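Local coordinates for protein gamma-glutamyl phosphate reductase (PDB 1VLU) that catalyses the NADPH-dependent reduction of L-gamma-glutamyl phosphate to glutamate semialdehyde, the second step of proline biosynthesis from glutamate, at residues V127-I133 and I211-R217. Numbering follows the deposited sequence.
Sequences VGVLLVI and IDLVVPR
D212 reaches across to V129 at the N-terminal start of a parallel strand pair: its OD2 takes the V129 N-H at 3.0 Å through the lone pair turned away from OD1, in a bent bond (141°). CG stands anti to the D212 carbonyl carbon (chi1 -52°), which, with CG beside the D212 backbone N, brings OD2 to within 3.3 Å of G128 CA; a CB on G128 would strike that oxygen. In return V129 O accepts two N-H groups, from D212 and L213, neither bond straight. Were D212 an alanine, the V129 N-H would probably lose its carboxylate partner. V127 CG1 passes D212 CB at 3.6 Å, the two side chains running in opposite directions. This end is partly open to solvent. From L131 onward the ladder tightens. L213 O receives L131 N, and L131 O receives V215 N at 2.7 Å and 168°; the pattern continues through I133 N to V215 O and R217 N to I133 O. Strands 118-134 and 213-217 are thus parallel neighbours in the mixed sheet of an aldehyde dehydrogenase-like fold, with strand 154-158 bonded along the other edge of 127-133. On the face of L130, V132, L213 and V215, V132 CG2 meets V215 CB at 4.1 Å, the two isopropyl groups abreast, both leaving the sheet in the same direction, and helix 139-151 packs over L130 and V132. On the face of L131, I133 and V214, I133 CD1 touches V214 CG1 under helix 220-228, while the neighbouring I211 rests its CG2 against L131 CB at 3.9 Å. Beyond the buried L130, L131, V132 and V215, R217, bent at chi2 and chi3, carries its guanidinium away from strand 129-133 at the partly exposed far end.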
loop_
_atom_site.group_PDB
_atom_site.type_symbol
_atom_site.label_atom_id
_atom_site.label_comp_id
_atom_site.label_asym_id
_atom_site.label_seq_id
_atom_site.Cartn_x
_atom_site.Cartn_y
_atom_site.Cartn_z
ATOM N N VAL A 127 -12.441 1.335 -10.719
ATOM C CA VAL A 127 -11.277 1.052 -9.862
ATOM C C VAL A 127 -10.795 2.341 -9.180
ATOM O O VAL A 127 -10.469 2.327 -7.997
ATOM C CB VAL A 127 -10.135 0.386 -10.659
ATOM C CG1 VAL A 127 -8.779 0.861 -10.174
ATOM C CG2 VAL A 127 -10.224 -1.103 -10.540
ATOM N N GLY A 128 -10.766 3.452 -9.927
ATOM C CA GLY A 128 -10.322 4.750 -9.412
ATOM C C GLY A 128 -9.476 5.557 -10.391
ATOM O O GLY A 128 -10.006 6.343 -11.216
ATOM N N VAL A 129 -8.156 5.436 -10.228
ATOM C CA VAL A 129 -7.165 6.117 -11.046
ATOM C C VAL A 129 -6.223 5.050 -11.556
ATOM O O VAL A 129 -5.749 4.219 -10.777
ATOM C CB VAL A 129 -6.355 7.204 -10.278
ATOM C CG1 VAL A 129 -5.213 7.804 -11.179
ATOM C CG2 VAL A 129 -7.262 8.317 -9.796
ATOM N N LEU A 130 -5.968 5.088 -12.863
ATOM C CA LEU A 130 -5.100 4.148 -13.560
ATOM C C LEU A 130 -3.844 4.856 -13.981
ATOM O O LEU A 130 -3.914 5.979 -14.501
ATOM C CB LEU A 130 -5.769 3.637 -14.843
ATOM C CG LEU A 130 -7.239 3.193 -14.822
ATOM C CD1 LEU A 130 -7.650 2.858 -16.231
ATOM C CD2 LEU A 130 -7.462 2.014 -13.910
ATOM N N LEU A 131 -2.701 4.198 -13.779
ATOM C CA LEU A 131 -1.448 4.636 -14.363
ATOM C C LEU A 131 -1.115 3.607 -15.420
ATOM O O LEU A 131 -1.023 2.417 -15.135
ATOM C CB LEU A 131 -0.337 4.755 -13.316
ATOM C CG LEU A 131 1.114 5.050 -13.725
ATOM C CD1 LEU A 131 1.285 6.360 -14.538
ATOM C CD2 LEU A 131 1.950 5.117 -12.474
ATOM N N VAL A 132 -1.007 4.076 -16.658
ATOM C CA VAL A 132 -0.736 3.231 -17.781
ATOM C C VAL A 132 0.645 3.594 -18.321
ATOM O O VAL A 132 0.877 4.729 -18.719
ATOM C CB VAL A 132 -1.797 3.413 -18.876
ATOM C CG1 VAL A 132 -1.495 2.491 -20.082
ATOM C CG2 VAL A 132 -3.201 3.187 -18.299
ATOM N N ILE A 133 1.543 2.613 -18.293
ATOM C CA ILE A 133 2.914 2.734 -18.754
ATOM C C ILE A 133 3.132 1.732 -19.884
ATOM O O ILE A 133 3.048 0.509 -19.708
ATOM C CB ILE A 133 3.953 2.506 -17.616
ATOM C CG1 ILE A 133 3.656 3.414 -16.415
ATOM C CG2 ILE A 133 5.395 2.751 -18.124
ATOM C CD1 ILE A 133 4.174 2.861 -15.113
ATOM N N ILE A 211 -3.266 6.597 -6.612
ATOM C CA ILE A 211 -3.345 5.714 -7.778
ATOM C C ILE A 211 -3.675 4.321 -7.337
ATOM O O ILE A 211 -3.015 3.778 -6.446
ATOM C CB ILE A 211 -2.055 5.734 -8.648
ATOM C CG1 ILE A 211 -1.736 7.160 -9.104
ATOM C CG2 ILE A 211 -2.169 4.772 -9.862
ATOM C CD1 ILE A 211 -0.348 7.323 -9.779
ATOM N N ASP A 212 -4.710 3.753 -7.959
ATOM C CA ASP A 212 -5.254 2.458 -7.585
ATOM C C ASP A 212 -4.778 1.268 -8.408
ATOM O O ASP A 212 -4.848 0.135 -7.937
ATOM C CB ASP A 212 -6.794 2.526 -7.607
ATOM C CG ASP A 212 -7.330 3.697 -6.796
ATOM O OD1 ASP A 212 -7.292 3.598 -5.543
ATOM O OD2 ASP A 212 -7.744 4.728 -7.393
ATOM N N LEU A 213 -4.327 1.491 -9.636
ATOM C CA LEU A 213 -3.919 0.385 -10.487
ATOM C C LEU A 213 -2.916 0.841 -11.504
ATOM O O LEU A 213 -3.085 1.898 -12.093
ATOM C CB LEU A 213 -5.128 -0.210 -11.218
ATOM C CG LEU A 213 -4.985 -1.559 -11.932
ATOM C CD1 LEU A 213 -4.648 -2.692 -10.955
ATOM C CD2 LEU A 213 -6.272 -1.904 -12.681
ATOM N N VAL A 214 -1.888 0.027 -11.726
ATOM C CA VAL A 214 -0.946 0.241 -12.800
ATOM C C VAL A 214 -1.251 -0.729 -13.902
ATOM O O VAL A 214 -1.365 -1.932 -13.651
ATOM C CB VAL A 214 0.527 -0.022 -12.393
ATOM C CG1 VAL A 214 1.442 0.382 -13.538
ATOM C CG2 VAL A 214 0.887 0.726 -11.146
ATOM N N VAL A 215 -1.358 -0.216 -15.127
ATOM C CA VAL A 215 -1.579 -1.072 -16.289
ATOM C C VAL A 215 -0.319 -1.032 -17.166
ATOM O O VAL A 215 -0.032 -0.018 -17.804
ATOM C CB VAL A 215 -2.858 -0.655 -17.047
ATOM C CG1 VAL A 215 -3.125 -1.588 -18.174
ATOM C CG2 VAL A 215 -4.064 -0.607 -16.084
ATOM N N PRO A 216 0.498 -2.102 -17.127
ATOM C CA PRO A 216 1.687 -2.108 -17.983
ATOM C C PRO A 216 1.387 -2.644 -19.377
ATOM O O PRO A 216 0.744 -3.677 -19.517
ATOM C CB PRO A 216 2.653 -3.027 -17.231
ATOM C CG PRO A 216 1.745 -4.009 -16.530
ATOM C CD PRO A 216 0.418 -3.312 -16.285
ATOM N N ARG A 217 1.833 -1.921 -20.398
ATOM C CA ARG A 217 1.664 -2.355 -21.782
ATOM C C ARG A 217 3.033 -2.383 -22.498
ATOM O O ARG A 217 3.385 -1.468 -23.247
ATOM C CB ARG A 217 0.649 -1.458 -22.510
ATOM C CG ARG A 217 -0.769 -1.450 -21.946
ATOM C CD ARG A 217 -1.583 -2.689 -22.336
ATOM N NE ARG A 217 -1.697 -2.845 -23.782
ATOM C CZ ARG A 217 -1.041 -3.754 -24.513
ATOM N NH1 ARG A 217 -0.210 -4.625 -23.939
ATOM N NH2 ARG A 217 -1.220 -3.796 -25.828
#